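Local coordinates for DUF574 domain-containing protein (Thermobifida fusca, PDB 2QE6) that probably transfers methyl groups from S-adenosylmethionine, which it binds in a Rossmann-like methyltransferase fold, to a substrate that is not yet known, at residues 64-69 / 95-100; 73-78 / 246-251; 181-186 / 232-237; 197-200 / 204-207. The protein carries 1 engineered substitution. All coordinates share one frame; numbering follows the deposited sequence.

Contact 1 of 4, residues 64-69 / 95-100; sequences VLVRGV and HEVAQS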
loop_
_atom_site.group_PDB
_atom_site.type_symbol
_atom_site.label_atom_id
_atom_site.label_comp_id
_atom_site.label_asym_id
_atom_site.label_seq_id
_atom_site.Cartn_x
_atom_site.Cartn_y
_atom_site.Cartn_z
ATOM N N VAL A 64 9.064 -0.021 4.918
ATOM C CA VAL A 64 9.146 -1.247 4.113
ATOM C C VAL A 64 8.743 -1.000 2.668
ATOM O O VAL A 64 9.230 -1.681 1.770
ATOM C CB VAL A 64 8.306 -2.441 4.703
ATOM C CG1 VAL A 64 6.854 -2.268 4.460
ATOM C CG2 VAL A 64 8.792 -3.756 4.142
ATOM N N LEU A 65 7.853 -0.040 2.437
ATOM C CA LEU A 65 7.499 0.356 1.081
ATOM C C LEU A 65 8.766 0.786 0.355
ATOM O O LEU A 65 9.033 0.349 -0.759
ATOM C CB LEU A 65 6.475 1.499 1.068
ATOM C CG LEU A 65 6.005 2.090 -0.278
ATOM C CD1 LEU A 65 4.646 2.725 -0.014
ATOM C CD2 LEU A 65 7.004 3.106 -0.875
ATOM N N VAL A 66 9.544 1.637 1.003
ATOM C CA VAL A 66 10.786 2.142 0.394
ATOM C C VAL A 66 11.798 1.011 0.126
ATOM O O VAL A 66 12.357 0.896 -0.980
ATOM C CB VAL A 66 11.427 3.248 1.281
ATOM C CG1 VAL A 66 12.838 3.571 0.796
ATOM C CG2 VAL A 66 10.564 4.539 1.294
ATOM N N ARG A 67 12.059 0.192 1.142
ATOM C CA ARG A 67 12.956 -0.950 0.990
ATOM C C ARG A 67 12.493 -1.920 -0.104
ATOM O O ARG A 67 13.315 -2.458 -0.843
ATOM C CB ARG A 67 13.158 -1.702 2.324
ATOM C CG ARG A 67 13.768 -0.866 3.441
ATOM C CD ARG A 67 14.368 -1.702 4.570
ATOM N NE ARG A 67 13.408 -2.654 5.116
ATOM C CZ ARG A 67 12.430 -2.333 5.962
ATOM N NH1 ARG A 67 12.263 -1.074 6.370
ATOM N NH2 ARG A 67 11.591 -3.270 6.398
ATOM N N GLY A 68 11.188 -2.167 -0.187
ATOM C CA GLY A 68 10.653 -3.089 -1.177
ATOM C C GLY A 68 10.709 -2.523 -2.588
ATOM O O GLY A 68 11.075 -3.198 -3.523
ATOM N N VAL A 69 10.363 -1.257 -2.749
ATOM C CA VAL A 69 10.421 -0.644 -4.062
ATOM C C VAL A 69 11.874 -0.571 -4.524
ATOM O O VAL A 69 12.154 -0.790 -5.683
ATOM C CB VAL A 69 9.711 0.710 -4.084
ATOM C CG1 VAL A 69 9.952 1.406 -5.369
ATOM C CG2 VAL A 69 8.220 0.514 -3.831
ATOM N N HIS A 95 7.443 6.376 -6.824
ATOM C CA HIS A 95 8.155 6.762 -8.041
ATOM C C HIS A 95 9.523 7.413 -7.766
ATOM O O HIS A 95 10.467 7.318 -8.568
ATOM C CB HIS A 95 7.253 7.649 -8.903
ATOM C CG HIS A 95 7.206 9.087 -8.489
ATOM N ND1 HIS A 95 6.355 9.556 -7.514
ATOM C CD2 HIS A 95 7.850 10.182 -8.986
ATOM C CE1 HIS A 95 6.486 10.864 -7.395
ATOM N NE2 HIS A 95 7.389 11.270 -8.276
ATOM N N GLU A 96 9.611 8.064 -6.616
ATOM C CA GLU A 96 10.848 8.690 -6.167
ATOM C C GLU A 96 11.866 7.620 -5.792
ATOM O O GLU A 96 13.000 7.662 -6.201
ATOM C CB GLU A 96 10.538 9.624 -4.987
ATOM C CG GLU A 96 9.729 10.878 -5.405
ATOM C CD GLU A 96 8.976 11.560 -4.241
ATOM O OE1 GLU A 96 9.027 11.074 -3.084
ATOM O OE2 GLU A 96 8.318 12.590 -4.509
ATOM N N VAL A 97 11.442 6.638 -5.010
ATOM C CA VAL A 97 12.300 5.498 -4.735
ATOM C C VAL A 97 12.693 4.775 -6.031
ATOM O O VAL A 97 13.875 4.540 -6.275
ATOM C CB VAL A 97 11.586 4.501 -3.793
ATOM C CG1 VAL A 97 12.570 3.454 -3.340
ATOM C CG2 VAL A 97 11.039 5.272 -2.605
ATOM N N ALA A 98 11.705 4.458 -6.874
ATOM C CA ALA A 98 11.964 3.699 -8.110
ATOM C C ALA A 98 12.936 4.448 -8.997
ATOM O O ALA A 98 13.892 3.869 -9.517
ATOM C CB ALA A 98 10.659 3.411 -8.862
ATOM N N GLN A 99 12.716 5.752 -9.155
ATOM C CA GLN A 99 13.590 6.532 -10.052
ATOM C C GLN A 99 14.994 6.762 -9.493
ATOM O O GLN A 99 15.937 6.982 -10.272
ATOM C CB GLN A 99 12.947 7.868 -10.417
ATOM C CG GLN A 99 11.616 7.745 -11.214
ATOM C CD GLN A 99 11.091 9.084 -11.614
ATOM O OE1 GLN A 99 11.862 10.038 -11.729
ATOM N NE2 GLN A 99 9.803 9.184 -11.849
ATOM N N SER A 100 15.150 6.702 -8.167
ATOM C CA SER A 100 16.482 6.813 -7.530
ATOM C C SER A 100 17.406 5.658 -7.896
ATOM O O SER A 100 18.607 5.855 -7.989
ATOM C CB SER A 100 16.383 6.922 -5.986
ATOM O OG SER A 100 16.023 5.690 -5.370
#

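Contact 2 of 4, residues 73-78 / 246-251; sequences AGEAGI and LWRPDE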
loop_
_atom_site.group_PDB
_atom_site.type_symbol
_atom_site.label_atom_id
_atom_site.label_comp_id
_atom_site.label_asym_id
_atom_site.label_seq_id
_atom_site.Cartn_x
_atom_site.Cartn_y
_atom_site.Cartn_z
ATOM N N ALA A 73 12.996 -2.199 -8.026
ATOM C CA ALA A 73 13.432 -1.324 -9.134
ATOM C C ALA A 73 14.932 -1.453 -9.433
ATOM O O ALA A 73 15.389 -1.163 -10.551
ATOM C CB ALA A 73 13.049 0.136 -8.825
ATOM N N GLY A 74 15.696 -1.863 -8.424
ATOM C CA GLY A 74 17.128 -2.032 -8.547
ATOM C C GLY A 74 17.485 -3.468 -8.841
ATOM O O GLY A 74 17.630 -3.860 -9.992
ATOM N N GLU A 75 17.596 -4.244 -7.778
ATOM C CA GLU A 75 17.984 -5.638 -7.815
ATOM C C GLU A 75 17.100 -6.527 -8.702
ATOM O O GLU A 75 17.621 -7.276 -9.528
ATOM C CB GLU A 75 17.984 -6.162 -6.381
ATOM C CG GLU A 75 18.670 -7.496 -6.178
ATOM C CD GLU A 75 18.784 -7.854 -4.697
ATOM O OE1 GLU A 75 18.879 -6.914 -3.846
ATOM O OE2 GLU A 75 18.746 -9.077 -4.394
ATOM N N ALA A 76 15.782 -6.477 -8.527
ATOM C CA ALA A 76 14.868 -7.263 -9.367
ATOM C C ALA A 76 14.719 -6.716 -10.799
ATOM O O ALA A 76 14.171 -7.387 -11.678
ATOM C CB ALA A 76 13.495 -7.394 -8.691
ATOM N N GLY A 77 15.209 -5.500 -11.048
ATOM C CA GLY A 77 15.212 -4.936 -12.391
ATOM C C GLY A 77 13.862 -4.546 -12.982
ATOM O O GLY A 77 13.737 -4.487 -14.208
ATOM N N ILE A 78 12.868 -4.247 -12.135
ATOM C CA ILE A 78 11.491 -3.959 -12.606
ATOM C C ILE A 78 11.372 -2.474 -12.970
ATOM O O ILE A 78 11.805 -1.626 -12.205
ATOM C CB ILE A 78 10.449 -4.300 -11.555
ATOM C CG1 ILE A 78 10.422 -5.816 -11.235
ATOM C CG2 ILE A 78 9.055 -3.762 -11.957
ATOM C CD1 ILE A 78 9.992 -6.757 -12.342
ATOM N N LEU A 246 10.959 -6.429 9.885
ATOM C CA LEU A 246 11.828 -7.580 9.673
ATOM C C LEU A 246 12.058 -7.876 8.180
ATOM O O LEU A 246 12.849 -8.755 7.833
ATOM C CB LEU A 246 11.220 -8.823 10.367
ATOM C CG LEU A 246 11.033 -8.790 11.886
ATOM C CD1 LEU A 246 10.482 -10.134 12.435
ATOM C CD2 LEU A 246 12.328 -8.438 12.608
ATOM N N TRP A 247 11.389 -7.145 7.290
ATOM C CA TRP A 247 11.531 -7.425 5.859
ATOM C C TRP A 247 12.760 -6.723 5.308
ATOM O O TRP A 247 12.738 -5.519 5.137
ATOM C CB TRP A 247 10.268 -7.054 5.051
ATOM C CG TRP A 247 10.298 -7.669 3.653
ATOM C CD1 TRP A 247 9.756 -8.849 3.287
ATOM C CD2 TRP A 247 10.930 -7.134 2.475
ATOM N NE1 TRP A 247 10.004 -9.093 1.961
ATOM C CE2 TRP A 247 10.732 -8.064 1.438
ATOM C CE3 TRP A 247 11.661 -5.992 2.210
ATOM C CZ2 TRP A 247 11.231 -7.874 0.160
ATOM C CZ3 TRP A 247 12.164 -5.801 0.927
ATOM C CH2 TRP A 247 11.937 -6.730 -0.075
ATOM N N ARG A 248 13.815 -7.501 5.036
ATOM C CA ARG A 248 15.086 -6.972 4.563
ATOM C C ARG A 248 15.443 -5.642 5.167
ATOM O O ARG A 248 15.535 -4.641 4.462
ATOM C CB ARG A 248 15.071 -6.853 3.025
ATOM C CG ARG A 248 14.766 -8.184 2.340
ATOM C CD ARG A 248 15.219 -8.206 0.900
ATOM N NE ARG A 248 14.876 -9.489 0.293
ATOM C CZ ARG A 248 15.483 -9.995 -0.770
ATOM N NH1 ARG A 248 16.450 -9.313 -1.378
ATOM N NH2 ARG A 248 15.106 -11.175 -1.235
ATOM N N PRO A 249 15.707 -5.622 6.473
ATOM C CA PRO A 249 15.996 -4.374 7.161
ATOM C C PRO A 249 17.328 -3.784 6.721
ATOM O O PRO A 249 18.226 -4.529 6.348
ATOM C CB PRO A 249 16.046 -4.770 8.642
ATOM C CG PRO A 249 16.126 -6.194 8.690
ATOM C CD PRO A 249 15.775 -6.783 7.359
ATOM N N ASP A 250 17.447 -2.467 6.721
ATOM C CA ASP A 250 18.732 -1.845 6.381
ATOM C C ASP A 250 19.267 -1.048 7.578
ATOM O O ASP A 250 19.879 0.005 7.446
ATOM C CB ASP A 250 18.673 -1.046 5.048
ATOM C CG ASP A 250 17.572 -0.004 4.996
ATOM O OD1 ASP A 250 17.101 0.470 6.046
ATOM O OD2 ASP A 250 17.185 0.365 3.876
ATOM N N GLU A 251 19.099 -1.646 8.749
ATOM C CA GLU A 251 19.132 -0.951 10.033
ATOM C C GLU A 251 18.905 -2.092 11.028
ATOM O O GLU A 251 18.145 -3.014 10.734
ATOM C CB GLU A 251 18.028 0.126 10.028
ATOM C CG GLU A 251 17.428 0.630 11.348
ATOM C CD GLU A 251 16.205 1.556 11.093
ATOM O OE1 GLU A 251 16.340 2.519 10.294
ATOM O OE2 GLU A 251 15.110 1.314 11.667
HETATM O O HOH W 1 17.250 -6.313 -0.945
#

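Contact 3 of 4, residues 181-186 / 232-237; sequences AYRDAL and GDFELV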
loop_
_atom_site.group_PDB
_atom_site.type_symbol
_atom_site.label_atom_id
_atom_site.label_comp_id
_atom_site.label_asym_id
_atom_site.label_seq_id
_atom_site.Cartn_x
_atom_site.Cartn_y
_atom_site.Cartn_z
ATOM N N ALA A 181 -7.124 -11.513 -9.812
ATOM C CA ALA A 181 -7.164 -10.819 -11.108
ATOM C C ALA A 181 -5.849 -10.096 -11.402
ATOM O O ALA A 181 -5.375 -10.069 -12.526
ATOM C CB ALA A 181 -8.323 -9.838 -11.137
ATOM N N TYR A 182 -5.270 -9.457 -10.403
ATOM C CA TYR A 182 -4.028 -8.720 -10.618
ATOM C C TYR A 182 -2.858 -9.707 -10.815
ATOM O O TYR A 182 -1.996 -9.451 -11.620
ATOM C CB TYR A 182 -3.758 -7.738 -9.441
ATOM C CG TYR A 182 -4.783 -6.603 -9.308
ATOM C CD1 TYR A 182 -4.900 -5.631 -10.295
ATOM C CD2 TYR A 182 -5.643 -6.518 -8.198
ATOM C CE1 TYR A 182 -5.834 -4.584 -10.206
ATOM C CE2 TYR A 182 -6.594 -5.461 -8.099
ATOM C CZ TYR A 182 -6.670 -4.510 -9.124
ATOM O OH TYR A 182 -7.574 -3.468 -9.082
ATOM N N ARG A 183 -2.815 -10.812 -10.063
ATOM C CA ARG A 183 -1.753 -11.834 -10.254
ATOM C C ARG A 183 -1.825 -12.420 -11.648
ATOM O O ARG A 183 -0.798 -12.635 -12.284
ATOM C CB ARG A 183 -1.877 -12.990 -9.248
ATOM C CG ARG A 183 -1.540 -12.605 -7.819
ATOM C CD ARG A 183 -1.235 -13.781 -6.960
ATOM N NE ARG A 183 -2.230 -14.798 -7.190
ATOM C CZ ARG A 183 -3.353 -14.966 -6.514
ATOM N NH1 ARG A 183 -3.655 -14.213 -5.486
ATOM N NH2 ARG A 183 -4.181 -15.932 -6.887
ATOM N N ASP A 184 -3.053 -12.667 -12.109
ATOM C CA ASP A 184 -3.304 -13.256 -13.413
ATOM C C ASP A 184 -2.896 -12.315 -14.537
ATOM O O ASP A 184 -2.456 -12.795 -15.559
ATOM C CB ASP A 184 -4.772 -13.668 -13.593
ATOM C CG ASP A 184 -5.152 -14.891 -12.776
ATOM O OD1 ASP A 184 -4.254 -15.566 -12.236
ATOM O OD2 ASP A 184 -6.374 -15.154 -12.655
ATOM N N ALA A 185 -3.027 -11.002 -14.351
ATOM C CA ALA A 185 -2.582 -10.012 -15.363
ATOM C C ALA A 185 -1.091 -9.993 -15.659
ATOM O O ALA A 185 -0.669 -9.569 -16.727
ATOM C CB ALA A 185 -3.032 -8.585 -14.993
ATOM N N LEU A 186 -0.291 -10.422 -14.701
ATOM C CA LEU A 186 1.154 -10.284 -14.770
ATOM C C LEU A 186 1.862 -11.339 -15.623
ATOM O O LEU A 186 1.475 -12.506 -15.655
ATOM C CB LEU A 186 1.730 -10.299 -13.350
ATOM C CG LEU A 186 1.318 -9.100 -12.482
ATOM C CD1 LEU A 186 1.649 -9.411 -10.984
ATOM C CD2 LEU A 186 1.960 -7.783 -13.025
ATOM N N GLY A 232 -0.894 -16.617 -3.848
ATOM C CA GLY A 232 -1.199 -17.694 -4.815
ATOM C C GLY A 232 0.032 -18.538 -5.085
ATOM O O GLY A 232 0.758 -18.836 -4.183
ATOM N N ASP A 233 0.267 -18.880 -6.344
ATOM C CA ASP A 233 1.457 -19.612 -6.808
ATOM C C ASP A 233 2.722 -18.812 -6.877
ATOM O O ASP A 233 3.727 -19.313 -7.374
ATOM C CB ASP A 233 1.299 -20.026 -8.289
ATOM C CG ASP A 233 0.154 -20.963 -8.536
ATOM O OD1 ASP A 233 -0.283 -21.663 -7.581
ATOM O OD2 ASP A 233 -0.281 -21.000 -9.718
ATOM N N PHE A 234 2.687 -17.540 -6.549
ATOM C CA PHE A 234 3.901 -16.748 -6.688
ATOM C C PHE A 234 4.964 -17.275 -5.702
ATOM O O PHE A 234 4.637 -17.790 -4.659
ATOM C CB PHE A 234 3.608 -15.268 -6.442
ATOM C CG PHE A 234 2.982 -14.545 -7.609
ATOM C CD1 PHE A 234 2.122 -15.187 -8.489
ATOM C CD2 PHE A 234 3.203 -13.178 -7.773
ATOM C CE1 PHE A 234 1.536 -14.478 -9.537
ATOM C CE2 PHE A 234 2.628 -12.474 -8.816
ATOM C CZ PHE A 234 1.780 -13.116 -9.691
ATOM N N GLU A 235 6.238 -17.127 -6.031
ATOM C CA GLU A 235 7.293 -17.618 -5.153
ATOM C C GLU A 235 7.779 -16.475 -4.247
ATOM O O GLU A 235 8.338 -15.503 -4.738
ATOM C CB GLU A 235 8.442 -18.161 -5.989
ATOM C CG GLU A 235 9.616 -18.663 -5.198
ATOM C CD GLU A 235 10.679 -19.228 -6.080
ATOM O OE1 GLU A 235 11.459 -18.441 -6.672
ATOM O OE2 GLU A 235 10.710 -20.464 -6.185
ATOM N N LEU A 236 7.571 -16.599 -2.935
ATOM C CA LEU A 236 7.908 -15.517 -1.999
ATOM C C LEU A 236 9.406 -15.316 -1.993
ATOM O O LEU A 236 10.164 -16.286 -1.923
ATOM C CB LEU A 236 7.424 -15.822 -0.587
ATOM C CG LEU A 236 5.906 -15.741 -0.317
ATOM C CD1 LEU A 236 5.638 -16.414 1.021
ATOM C CD2 LEU A 236 5.427 -14.294 -0.343
ATOM N N VAL A 237 9.852 -14.074 -2.093
ATOM C CA VAL A 237 11.278 -13.800 -1.985
ATOM C C VAL A 237 11.595 -13.756 -0.479
ATOM O O VAL A 237 10.735 -13.429 0.325
ATOM C CB VAL A 237 11.716 -12.480 -2.715
ATOM C CG1 VAL A 237 11.023 -12.341 -4.073
ATOM C CG2 VAL A 237 11.444 -11.280 -1.871
HETATM O O HOH W 2 -1.143 -17.229 -8.921
#

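Contact 4 of 4, residues 197-200 / 204-207; sequences LVDT and AQQK. With SO4 (sulfate ion), chain C.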
loop_
_atom_site.group_PDB
_atom_site.type_symbol
_atom_site.label_atom_id
_atom_site.label_comp_id
_atom_site.label_asym_id
_atom_site.label_seq_id
_atom_site.Cartn_x
_atom_site.Cartn_y
_atom_site.Cartn_z
ATOM N N LEU A 197 -2.365 -5.469 7.827
ATOM C CA LEU A 197 -2.685 -5.731 9.196
ATOM C C LEU A 197 -2.742 -7.241 9.432
ATOM O O LEU A 197 -3.394 -7.981 8.672
ATOM C CB LEU A 197 -4.025 -5.047 9.510
ATOM C CG LEU A 197 -4.630 -5.075 10.913
ATOM C CD1 LEU A 197 -3.670 -4.525 12.007
ATOM C CD2 LEU A 197 -5.915 -4.280 10.831
ATOM N N VAL A 198 -2.094 -7.703 10.509
ATOM C CA VAL A 198 -1.891 -9.152 10.743
ATOM C C VAL A 198 -2.578 -9.535 12.045
ATOM O O VAL A 198 -2.715 -8.719 12.941
ATOM C CB VAL A 198 -0.363 -9.558 10.743
ATOM C CG1 VAL A 198 0.354 -9.058 11.993
ATOM C CG2 VAL A 198 -0.204 -11.094 10.574
ATOM N N ASP A 199 -3.091 -10.757 12.105
ATOM C CA ASP A 199 -3.583 -11.361 13.350
ATOM C C ASP A 199 -2.563 -12.450 13.694
ATOM O O ASP A 199 -2.519 -13.499 13.051
ATOM C CB ASP A 199 -4.977 -11.983 13.164
ATOM C CG ASP A 199 -5.578 -12.532 14.451
ATOM O OD1 ASP A 199 -4.863 -12.673 15.444
ATOM O OD2 ASP A 199 -6.774 -12.858 14.459
ATOM N N THR A 200 -1.760 -12.193 14.726
ATOM C CA THR A 200 -0.903 -13.195 15.331
ATOM C C THR A 200 -1.340 -13.367 16.800
ATOM O O THR A 200 -0.532 -13.700 17.659
ATOM C CB THR A 200 0.584 -12.821 15.212
ATOM O OG1 THR A 200 0.791 -11.541 15.790
ATOM C CG2 THR A 200 1.049 -12.777 13.729
ATOM N N ALA A 204 -4.533 -5.971 20.315
ATOM C CA ALA A 204 -4.664 -4.730 19.571
ATOM C C ALA A 204 -4.956 -4.953 18.112
ATOM O O ALA A 204 -5.428 -4.043 17.446
ATOM C CB ALA A 204 -3.393 -3.923 19.677
ATOM N N GLN A 205 -4.643 -6.138 17.581
ATOM C CA GLN A 205 -4.740 -6.345 16.126
ATOM C C GLN A 205 -6.204 -6.366 15.692
ATOM O O GLN A 205 -6.581 -5.666 14.782
ATOM C CB GLN A 205 -4.041 -7.643 15.725
ATOM C CG GLN A 205 -2.490 -7.561 15.847
ATOM C CD GLN A 205 -1.801 -8.900 15.894
ATOM O OE1 GLN A 205 -2.374 -9.916 16.339
ATOM N NE2 GLN A 205 -0.542 -8.914 15.510
ATOM N N GLN A 206 -7.001 -7.164 16.391
ATOM C CA GLN A 206 -8.431 -7.305 16.102
ATOM C C GLN A 206 -9.227 -6.065 16.575
ATOM O O GLN A 206 -10.221 -5.721 15.972
ATOM C CB GLN A 206 -8.992 -8.571 16.696
ATOM C CG GLN A 206 -8.647 -9.905 15.912
ATOM C CD GLN A 206 -9.286 -10.012 14.494
ATOM O OE1 GLN A 206 -10.172 -9.238 14.120
ATOM N NE2 GLN A 206 -8.834 -10.995 13.723
ATOM N N LYS A 207 -8.767 -5.390 17.629
ATOM C CA LYS A 207 -9.345 -4.112 18.058
ATOM C C LYS A 207 -9.095 -3.042 17.012
ATOM O O LYS A 207 -9.975 -2.282 16.681
ATOM C CB LYS A 207 -8.766 -3.688 19.403
ATOM C CG LYS A 207 -9.553 -2.611 20.095
ATOM C CD LYS A 207 -9.076 -2.452 21.555
ATOM C CE LYS A 207 -10.008 -1.600 22.357
ATOM N NZ LYS A 207 -9.571 -1.576 23.774
HETATM S S SO4 C . -11.836 -12.525 11.360
HETATM O O1 SO4 C . -12.953 -11.714 11.869
HETATM O O2 SO4 C . -12.132 -12.846 9.950
HETATM O O3 SO4 C . -10.544 -11.773 11.370
HETATM O O4 SO4 C . -11.764 -13.754 12.192
#

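Contact 1 of 4, residues 64-69 / 95-100
Val-97 of helix 94-101 packs its side chain against Val-66 and Val-69 of helix 54-75. Its CB meets CG1 of Val-69 at 3.8 Å. One step out, Val-97 CG1 lies 3.5 Å from the backbone O of Val-66 and also touches Val-69 CG1. The other branch, CG2, meets CG2 of Val-66 at 4.0 Å, the two valine side chains crossing at about a right angle. With CG1 opposite the backbone N (chi1 -171°), both methyls of Val-97 face the neighbouring helix. The two helices belong to the Rossmann-like methyltransferase fold, where they flank the parallel strands and run in roughly the same direction, 33° apart and 9.2 Å between axes at this point. Beneath them, Leu-65 and Val-69 rest on Met-162 of strand 160-163, and Leu-65 also touches the bound S-adenosylmethionine. Short, branched valines suit such a spacing because they fill the groove without a long tip to accommodate. Val-69 CG1 continues over the partner backbone to Ala-98 N, 3.8 Å away, and to Ala-98 CB, a methyl small enough for the helices to stay close. One turn on, Ser-100 OG donates to Val-97 O (2.6 Å).

Contact 2 of 4, residues 73-78 / 246-251
Near the C-terminal end of helix 54-75, Glu-75 faces Arg-248 of the loop that joins strands 235-243 and 265-271, a surface meeting of the last part of that helix with an irregular loop of the Rossmann-like fold. The backbones stay well apart, with 12.8 Å between the CA atoms of Glu-75 and Arg-248, so two long side chains have to span the gap. Glu-75 stretches out fully, its CG opposite the backbone N (chi1 -166°) and its chain straight beyond. Arg-248 is likewise extended from CG to NE. The two chains approach at a slant, and the planes of carboxylate and guanidinium differ by 50°. Glu-75 OE2 lies at the guanidinium edge, in its plane, but 3.8 Å from Arg-248 NH1: a long salt bridge without a direct hydrogen bond. A water in the same guanidinium plane accepts from Arg-248 NH1 at 3.1 Å and donates weakly to Glu-75 OE1 at 3.4 Å, so each carboxylate oxygen has its own route to the same nitrogen. The firmer hold on the arginine comes from elsewhere: NE donates to the backbone O of Glu-238, and Phe-71 makes a cation-pi contact. Closer to its backbone, Arg-248 CG lies 3.7 Å above one face of the Trp-247 ring, toward its rim. Since the bridge is long, water-assisted and at the surface, its attraction is probably modest and screened, complementing the charge of an arginine positioned mainly by its other partners.

Contact 3 of 4, residues 181-186 / 232-237
Arg-183 lays its aliphatic chain across one face of the Phe-234 ring, while its guanidinium stands nearly upright to that ring, the two planes 82° apart. The crossing is oblique. Arg-183 CB comes within 3.7 Å of Phe-234 CZ, and CD sits 4.0 Å from the ring centroid, only 16° off the ring normal, a CH-pi contact. A bend at chi3 (-46°) then turns the charged end off the ring and onto the backbone of Gly-232, whose CA lies 3.8 Å above the centre of the guanidinium plane. Glycine suits this place twice over: its phi is positive as the chain leaves helix 224-229, and it has no side chain to hold the flat group away. Leu-186 takes the ring differently, at its edge and in its plane, with CD1 3.9 Å from Phe-234 CE2 and the two side chains about perpendicular. Phe-234 also touches Leu-192 of strand 191-197, so the approach to strand 235-243 packs against helix 175-185 and the sheet together. Arg-183 NE gives a hydrogen bond to a water at 3.2 Å, which the backbone N of Asp-233 reaches weakly. The arginine therefore works here chiefly through its methylenes, and its charge is probably met mainly by water, with a weak bond from NH1 to the backbone O of Gln-230; Asp-233 OD1 stays a full 7.0 Å from Arg-183 NH2.

Contact 4 of 4, residues 197-200 / 204-207
Segment 197-200, extended through Asp-199, runs past the first turns of helix 203-216, and the backbones come closest at Asp-199 and Gln-205, whose CA atoms are 5.8 Å apart. This is a compact strand-to-helix connection of the Rossmann-like fold, leading out of strand 191-197. Gln-205 points into it with its chain extended beyond CG, passing alongside the Val-198 side chain, its CG 3.1 Å from Val-198 O, a close contact and not a hydrogen bond. An amide suits the spot because it can accept and donate at once. Gln-205 OE1 takes the backbone N-H of Thr-200 at 2.9 Å, from above the carbonyl plane, and that of Leu-202 as well. Gln-205 NE2 donates almost straight, at 171° and within its own amide plane, to Thr-200 OG1, and also to the backbone O of Gln-263. Thr-200 OG1 is bonded in turn to Tyr-243 OH, so the glutamine ties the helix start to the loop before strand 265-271 and, through Thr-200, to the end of strand 235-243. Asp-199 OD1 receives the backbone N-H of Gly-201, while OD2 is met from above the carboxylate plane by Gln-206 NE2 at 2.9 Å, the two planes standing 73° apart. Gln-206 bends at chi2 (-66°) to bring its amide there. The same NE2 donates to O3 of a sulfate ion, probably from the crystallisation liquor, at 3.0 Å.

From the N terminus, helix 54-75 supplies the first segments of contacts 1 and 2. Contact 2 opens at 73-78, before contact 1 closes at 95-100 beyond strand 80-84, and ends only at 246-251, so the two cross. They also touch in space, where Arg-67 NH2 reaches Trp-247 O. Inside the long loop of contact 2, contact 3 joins helix 175-185 to the start of strand 235-243. Nested within it, the short loop of contact 4 joins the end of strand 191-197 to helix 203-216. Contacts 2 and 3 also touch, where Val-237 packs on Arg-248, linking edge strand 235-243 to the following loop; contacts 1 and 4 sit on opposite sides of the chain's centre.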